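Local coordinates for protein EF0056 (PDB 6ORI) that is an enterococcal surface protein whose N-terminal region has an immunoglobulin-like beta architecture, of unknown molecular function but probably linked to biofilm formation, at residues 61-65 with 66-70; 178-182 with 183-187; 256-260 with 261-265. One frame throughout, in Å; residues are numbered along the deposited sequence.

Contact 1 (61-65 with 66-70)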
loop_
_atom_site.group_PDB
_atom_site.type_symbol
_atom_site.label_atom_id
_atom_site.label_comp_id
_atom_site.label_asym_id
_atom_site.label_seq_id
_atom_site.Cartn_x
_atom_site.Cartn_y
_atom_site.Cartn_z
ATOM N N ILE A 61 12.904 13.270 -10.373
ATOM C CA ILE A 61 13.338 14.312 -11.306
ATOM C C ILE A 61 12.413 15.494 -11.074
ATOM O O ILE A 61 11.227 15.302 -10.821
ATOM C CB ILE A 61 13.217 13.829 -12.772
ATOM C CG1 ILE A 61 14.117 12.615 -13.023
ATOM C CG2 ILE A 61 13.559 14.940 -13.755
ATOM C CD1 ILE A 61 15.604 12.891 -12.830
ATOM N N ALA A 62 12.937 16.710 -11.138
ATOM C CA ALA A 62 12.128 17.868 -10.861
ATOM C C ALA A 62 10.831 17.829 -11.667
ATOM O O ALA A 62 10.818 17.432 -12.833
ATOM C CB ALA A 62 12.914 19.134 -11.160
ATOM N N ALA A 63 9.736 18.194 -11.014
ATOM C CA ALA A 63 8.427 18.222 -11.631
ATOM C C ALA A 63 7.777 19.552 -11.311
ATOM O O ALA A 63 8.173 20.246 -10.385
ATOM C CB ALA A 63 7.563 17.087 -11.118
ATOM N N SER A 64 6.770 19.914 -12.086
ATOM C CA SER A 64 6.106 21.195 -11.916
ATOM C C SER A 64 4.744 21.147 -12.556
ATOM O O SER A 64 4.395 20.174 -13.229
ATOM C CB SER A 64 6.922 22.331 -12.543
ATOM O OG SER A 64 7.149 22.069 -13.912
ATOM N N THR A 65 4.020 22.232 -12.326
ATOM C CA THR A 65 2.713 22.536 -12.909
ATOM C C THR A 65 1.539 21.830 -12.251
ATOM O O THR A 65 1.709 20.870 -11.511
ATOM C CB THR A 65 2.586 22.264 -14.449
ATOM O OG1 THR A 65 2.269 20.900 -14.707
ATOM C CG2 THR A 65 3.817 22.668 -15.233
ATOM N N ALA A 66 0.347 22.321 -12.563
ATOM C CA ALA A 66 -0.907 21.745 -12.118
ATOM C C ALA A 66 -1.291 20.491 -12.890
ATOM O O ALA A 66 -2.369 19.964 -12.677
ATOM C CB ALA A 66 -2.006 22.778 -12.261
ATOM N N ASN A 67 -0.427 19.989 -13.767
ATOM C CA ASN A 67 -0.753 18.773 -14.496
ATOM C C ASN A 67 -1.055 17.570 -13.602
ATOM O O ASN A 67 -1.862 16.712 -13.945
ATOM C CB ASN A 67 0.382 18.395 -15.437
ATOM C CG ASN A 67 0.029 17.215 -16.301
ATOM O OD1 ASN A 67 -0.902 17.283 -17.110
ATOM N ND2 ASN A 67 0.710 16.099 -16.099
ATOM N N TRP A 68 -0.332 17.516 -12.496
ATOM C CA TRP A 68 -0.273 16.356 -11.622
ATOM C C TRP A 68 -1.271 16.526 -10.500
ATOM O O TRP A 68 -1.173 17.453 -9.698
ATOM C CB TRP A 68 1.133 16.242 -11.074
ATOM C CG TRP A 68 2.187 16.314 -12.132
ATOM C CD1 TRP A 68 3.064 17.328 -12.314
ATOM C CD2 TRP A 68 2.459 15.351 -13.163
ATOM N NE1 TRP A 68 3.877 17.066 -13.397
ATOM C CE2 TRP A 68 3.525 15.856 -13.929
ATOM C CE3 TRP A 68 1.907 14.121 -13.515
ATOM C CZ2 TRP A 68 4.045 15.182 -15.022
ATOM C CZ3 TRP A 68 2.439 13.439 -14.590
ATOM C CH2 TRP A 68 3.497 13.974 -15.333
ATOM N N GLU A 69 -2.232 15.611 -10.453
ATOM C CA GLU A 69 -3.324 15.694 -9.476
ATOM C C GLU A 69 -3.424 14.422 -8.654
ATOM O O GLU A 69 -3.546 13.323 -9.191
ATOM C CB GLU A 69 -4.638 15.941 -10.189
ATOM C CG GLU A 69 -5.823 16.108 -9.267
ATOM C CD GLU A 69 -7.031 16.547 -10.039
ATOM O OE1 GLU A 69 -7.739 15.659 -10.567
ATOM O OE2 GLU A 69 -7.218 17.775 -10.168
ATOM N N ILE A 70 -3.387 14.584 -7.343
ATOM C CA ILE A 70 -3.550 13.475 -6.427
ATOM C C ILE A 70 -5.033 13.250 -6.238
ATOM O O ILE A 70 -5.792 14.218 -6.024
ATOM C CB ILE A 70 -2.914 13.805 -5.065
ATOM C CG1 ILE A 70 -1.388 13.964 -5.189
ATOM C CG2 ILE A 70 -3.253 12.717 -4.015
ATOM C CD1 ILE A 70 -0.737 14.536 -3.948
HETATM O O HOH W 1 6.481 18.098 -14.497
HETATM O O HOH W 2 0.266 19.720 -9.395
#

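Contact 2 (178-182 with 183-187)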
loop_
_atom_site.group_PDB
_atom_site.type_symbol
_atom_site.label_atom_id
_atom_site.label_comp_id
_atom_site.label_asym_id
_atom_site.label_seq_id
_atom_site.Cartn_x
_atom_site.Cartn_y
_atom_site.Cartn_z
ATOM N N ASP A 178 -6.355 12.458 -17.810
ATOM C CA ASP A 178 -6.582 11.988 -16.435
ATOM C C ASP A 178 -6.308 10.509 -16.227
ATOM O O ASP A 178 -6.825 9.878 -15.298
ATOM C CB ASP A 178 -7.984 12.359 -15.943
ATOM C CG ASP A 178 -8.116 13.826 -15.670
ATOM O OD1 ASP A 178 -7.082 14.523 -15.677
ATOM O OD2 ASP A 178 -9.259 14.287 -15.438
ATOM N N LYS A 179 -5.465 9.949 -17.088
ATOM C CA LYS A 179 -4.978 8.604 -16.895
ATOM C C LYS A 179 -4.064 8.567 -15.676
ATOM O O LYS A 179 -3.545 9.610 -15.213
ATOM C CB LYS A 179 -4.245 8.105 -18.142
ATOM C CG LYS A 179 -5.192 7.749 -19.290
ATOM C CD LYS A 179 -4.406 7.221 -20.491
ATOM C CE LYS A 179 -5.316 6.687 -21.566
ATOM N NZ LYS A 179 -5.939 7.802 -22.342
ATOM N N ILE A 180 -3.904 7.370 -15.142
ATOM C CA ILE A 180 -3.158 7.151 -13.924
ATOM C C ILE A 180 -1.691 6.916 -14.200
ATOM O O ILE A 180 -1.322 6.197 -15.129
ATOM C CB ILE A 180 -3.762 5.955 -13.188
ATOM C CG1 ILE A 180 -5.200 6.302 -12.796
ATOM C CG2 ILE A 180 -2.933 5.572 -11.978
ATOM C CD1 ILE A 180 -5.944 5.138 -12.151
ATOM N N VAL A 181 -0.834 7.497 -13.380
ATOM C CA VAL A 181 0.592 7.276 -13.501
ATOM C C VAL A 181 0.917 5.899 -12.935
ATOM O O VAL A 181 0.683 5.629 -11.750
ATOM C CB VAL A 181 1.362 8.366 -12.780
ATOM C CG1 VAL A 181 2.848 8.174 -12.934
ATOM C CG2 VAL A 181 0.969 9.730 -13.337
ATOM N N PRO A 182 1.411 4.988 -13.791
ATOM C CA PRO A 182 1.498 3.598 -13.326
ATOM C C PRO A 182 2.517 3.354 -12.228
ATOM O O PRO A 182 3.607 3.888 -12.264
ATOM C CB PRO A 182 1.888 2.832 -14.585
ATOM C CG PRO A 182 2.561 3.844 -15.455
ATOM C CD PRO A 182 1.908 5.152 -15.175
ATOM N N GLY A 183 2.101 2.584 -11.231
ATOM C CA GLY A 183 2.903 2.326 -10.054
ATOM C C GLY A 183 2.673 3.331 -8.929
ATOM O O GLY A 183 3.063 3.063 -7.786
ATOM N N ILE A 184 2.057 4.461 -9.239
ATOM C CA ILE A 184 1.894 5.541 -8.263
ATOM C C ILE A 184 0.443 5.504 -7.801
ATOM O O ILE A 184 -0.356 6.421 -8.040
ATOM C CB ILE A 184 2.291 6.898 -8.852
ATOM C CG1 ILE A 184 3.659 6.794 -9.537
ATOM C CG2 ILE A 184 2.344 7.971 -7.762
ATOM C CD1 ILE A 184 4.799 6.332 -8.632
ATOM N N GLU A 185 0.112 4.360 -7.215
ATOM C CA GLU A 185 -1.179 4.130 -6.619
ATOM C C GLU A 185 -1.041 3.161 -5.457
ATOM O O GLU A 185 -0.228 2.220 -5.495
ATOM C CB GLU A 185 -2.187 3.595 -7.623
ATOM C CG GLU A 185 -1.955 2.239 -8.173
ATOM C CD GLU A 185 -3.149 1.780 -8.978
ATOM O OE1 GLU A 185 -4.207 1.470 -8.374
ATOM O OE2 GLU A 185 -3.040 1.750 -10.217
ATOM N N SER A 186 -1.837 3.376 -4.432
ATOM C CA SER A 186 -1.821 2.524 -3.270
ATOM C C SER A 186 -3.231 2.362 -2.771
ATOM O O SER A 186 -3.947 3.346 -2.607
ATOM C CB SER A 186 -0.941 3.155 -2.219
ATOM O OG SER A 186 -0.841 2.301 -1.099
ATOM N N THR A 187 -3.634 1.112 -2.538
ATOM C CA THR A 187 -4.962 0.760 -2.035
ATOM C C THR A 187 -4.803 -0.009 -0.735
ATOM O O THR A 187 -4.128 -1.063 -0.732
ATOM C CB THR A 187 -5.734 -0.098 -3.044
ATOM O OG1 THR A 187 -5.943 0.638 -4.253
ATOM C CG2 THR A 187 -7.098 -0.541 -2.486
#

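Contact 3 (256-260 with 261-265)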
loop_
_atom_site.group_PDB
_atom_site.type_symbol
_atom_site.label_atom_id
_atom_site.label_comp_id
_atom_site.label_asym_id
_atom_site.label_seq_id
_atom_site.Cartn_x
_atom_site.Cartn_y
_atom_site.Cartn_z
ATOM N N THR A 256 25.647 -0.750 4.592
ATOM C CA THR A 256 26.493 0.078 5.447
ATOM C C THR A 256 25.955 0.242 6.873
ATOM O O THR A 256 26.730 0.311 7.816
ATOM C CB THR A 256 26.751 1.459 4.858
ATOM O OG1 THR A 256 25.544 2.216 4.846
ATOM C CG2 THR A 256 27.290 1.355 3.462
ATOM N N SER A 257 24.636 0.246 7.046
ATOM C CA SER A 257 24.043 0.760 8.269
ATOM C C SER A 257 23.144 -0.185 9.060
ATOM O O SER A 257 22.862 0.080 10.222
ATOM C CB SER A 257 23.234 2.019 7.940
ATOM O OG SER A 257 24.053 2.987 7.308
ATOM N N ALA A 258 22.661 -1.277 8.474
ATOM C CA ALA A 258 21.744 -2.123 9.216
ATOM C C ALA A 258 22.410 -2.755 10.425
ATOM O O ALA A 258 23.537 -3.215 10.337
ATOM C CB ALA A 258 21.174 -3.209 8.328
ATOM N N LYS A 259 21.681 -2.773 11.536
ATOM C CA LYS A 259 22.100 -3.423 12.773
ATOM C C LYS A 259 21.092 -4.499 13.138
ATOM O O LYS A 259 19.952 -4.476 12.684
ATOM C CB LYS A 259 22.199 -2.379 13.900
ATOM C CG LYS A 259 23.161 -1.209 13.586
ATOM C CD LYS A 259 24.576 -1.661 13.323
ATOM C CE LYS A 259 25.233 -2.261 14.560
ATOM N NZ LYS A 259 25.329 -1.274 15.680
ATOM N N GLY A 260 21.491 -5.455 13.958
ATOM C CA GLY A 260 20.627 -6.582 14.260
ATOM C C GLY A 260 20.470 -7.503 13.062
ATOM O O GLY A 260 19.439 -8.127 12.875
ATOM N N THR A 261 21.526 -7.581 12.261
ATOM C CA THR A 261 21.557 -8.379 11.060
ATOM C C THR A 261 21.849 -9.849 11.344
ATOM O O THR A 261 22.426 -10.190 12.380
ATOM C CB THR A 261 22.621 -7.816 10.117
ATOM O OG1 THR A 261 23.841 -7.606 10.854
ATOM C CG2 THR A 261 22.165 -6.480 9.519
ATOM N N PRO A 262 21.460 -10.742 10.427
ATOM C CA PRO A 262 20.725 -10.413 9.214
ATOM C C PRO A 262 19.251 -10.186 9.489
ATOM O O PRO A 262 18.619 -10.809 10.340
ATOM C CB PRO A 262 20.959 -11.648 8.341
ATOM C CG PRO A 262 21.042 -12.771 9.334
ATOM C CD PRO A 262 21.756 -12.188 10.531
ATOM N N TRP A 263 18.697 -9.255 8.733
ATOM C CA TRP A 263 17.261 -9.026 8.811
ATOM C C TRP A 263 16.502 -10.113 8.068
ATOM O O TRP A 263 17.059 -10.828 7.228
ATOM C CB TRP A 263 16.886 -7.688 8.196
ATOM C CG TRP A 263 17.302 -6.475 8.976
ATOM C CD1 TRP A 263 18.052 -6.423 10.118
ATOM C CD2 TRP A 263 16.983 -5.133 8.644
ATOM N NE1 TRP A 263 18.213 -5.112 10.518
ATOM C CE2 TRP A 263 17.568 -4.305 9.615
ATOM C CE3 TRP A 263 16.252 -4.544 7.606
ATOM C CZ2 TRP A 263 17.435 -2.921 9.583
ATOM C CZ3 TRP A 263 16.130 -3.172 7.568
ATOM C CH2 TRP A 263 16.731 -2.373 8.558
ATOM N N TYR A 264 15.217 -10.210 8.404
ATOM C CA TYR A 264 14.291 -11.129 7.755
ATOM C C TYR A 264 13.205 -10.362 7.045
ATOM O O TYR A 264 12.712 -9.343 7.559
ATOM C CB TYR A 264 13.640 -12.065 8.767
ATOM C CG TYR A 264 14.575 -13.126 9.296
ATOM C CD1 TYR A 264 15.698 -12.770 10.036
ATOM C CD2 TYR A 264 14.382 -14.462 9.010
ATOM C CE1 TYR A 264 16.575 -13.734 10.533
ATOM C CE2 TYR A 264 15.255 -15.437 9.510
ATOM C CZ TYR A 264 16.353 -15.053 10.256
ATOM O OH TYR A 264 17.230 -16.016 10.740
ATOM N N ALA A 265 12.846 -10.854 5.867
ATOM C CA ALA A 265 11.644 -10.442 5.153
ATOM C C ALA A 265 10.526 -11.366 5.603
ATOM O O ALA A 265 10.685 -12.588 5.574
ATOM C CB ALA A 265 11.898 -10.572 3.649
HETATM O O HOH W 3 25.189 -5.197 11.441
#

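Contact 1 (61-65 with 66-70)
T65 and N67 meet in an ST turn, a local surface contact in the loop that leaves strand 50-59 and feeds strand 68-74 of the larger antiparallel sheet in this immunoglobulin-like protein. The backbone N of N67 donates to T65 OG1 over 3.0 Å, close to straight at 161°. The hydroxyl can receive it because OG1 lies between the backbone N and carbonyl carbon of its own residue (chi1 84°), hanging over the peptide that follows. From there the same hydroxyl passes its own proton back to S64 O at 2.7 Å, lying near that carbonyl's plane. One oxygen thus accepts from the residue two ahead and donates to the residue just before, which fixes its rotation.

The indole of W68 closes the loop from inside. Its CG is anti to its own carbonyl carbon (chi1 -50°), and this swings the pyrrole edge back under the loop, where S64 O comes near the ring plane beside CD1 at 3.3 Å and the methyl of A63 approaches obliquely. N67 ND2 sits over one face of the ring near its rim, the amide being held by S173 OG on ND2 and by the backbone N of Q175 on OD1. F31 and Y29 meet the indole edge-to-face.

Two waters complete the closure. One donates to T65 O at 2.8 Å and to W68 O at 2.7 Å. The other lies in the indole plane and accepts from both S64 N and W68 NE1, at 3.0 Å each.

Contact 2 (178-182 with 183-187)
V181 overlaps I184 round a type II beta turn: the two side chains lie side by side, pointing the same way, with V181 CG1 against I184 CG1 at 3.8 Å. On the valine, CG1 runs anti to the backbone N (chi1 -178°) and so leans forward along the chain; on the isoleucine, CG1 folds back beside its own N and meets it. Below them the backbone closes the turn, with I184 N donating to V181 O over 3.1 Å. The N-H points at the oxygen at 155°, although the donor is tilted from the carbonyl plane.

P182 and G183 form the corner. The proline ring holds phi near the value that the first corner position of a type II turn needs, and G183 takes a positive phi of 90°, where a CB would be jammed against P182 O. The chain thereby turns from strand 179-181 into strand 184-189, both of which pair antiparallel with strand 166-173.

Across the bend, E185 reaches back to I180, its OE2 resting 4.2 Å from I180 CG2. The other oxygen, OE1, is salt-bridged to R168, while the I180 side chain also touches R168 and Y170. I184 continues inward onto F31 and L34. The chemistry is therefore divided: apolar branches of V181 and I184 pack together on one side of the turn, one backbone bond sets its shape, and the carboxylate charge is probably balanced by R168, its salt-bridge partner on strand 166-173.

Contact 3 (256-260 with 261-265)
The indole N-H of W263 reaches the backbone O of K259 in a tight connection from helix 254-257 to strand 264-269, the strand that enters the four-stranded antiparallel sheet of this immunoglobulin-like protein. The chain leaves the helix at A258, turns through G260 at a positive phi, and passes a cis peptide before P262.

Of the polar contacts, the direct one is W263 NE1 to K259 O, 2.8 Å long and nearly straight at 167°. The acceptor lies only 6° out of the indole plane, so it meets the N-H end-on at the ring's edge. G260 O comes in at that same edge, 3.5 Å from CD1. Chi1 of -71° sets CG beside the backbone N of W263, which sends the indole back beneath the residues it follows. A water supplies a second link, donating to A258 O and also hydrogen-bonded to T261 OG1.

The apolar contacts centre on the methyl of A258. It approaches the indole obliquely, 4.0 Å from W263 CZ2. T261 divides its two branches: OG1 goes to the water, while CG2 turns in toward the alanine. Beyond the two segments the indole is packed by F252, with nearly parallel ring planes, and by Y254, edge-to-face, along with L326, I389 and L381. The Y254 hydroxyl also pairs with the backbone N of W263, steadying the tryptophan at both backbone and ring. The shortest apolar approach across the turn is A258 CB to T261 CG2, 3.6 Å.

In the fold
Contacts 1, 2 and 3 follow one another along the chain without interleaving. Contacts 1 and 2 belong to the same ten-stranded antiparallel sheet: strand 68-74 pairs with strand 166-173, which in turn carries both strand 179-181 and strand 184-189. Their centres are 14 Å apart, and they touch where W68 CZ3 packs on V181 CG2 at 4.2 Å; F31 is a shared neighbour of W68 and I184. Contact 3 lies where the chain enters strand 264-269, an inner strand of a separate four-stranded sheet, with centres about 36 Å from contact 1 and 31 Å from contact 2, on the opposite side of the chain's centre from contact 2. The first two therefore shape one beta unit, the third another.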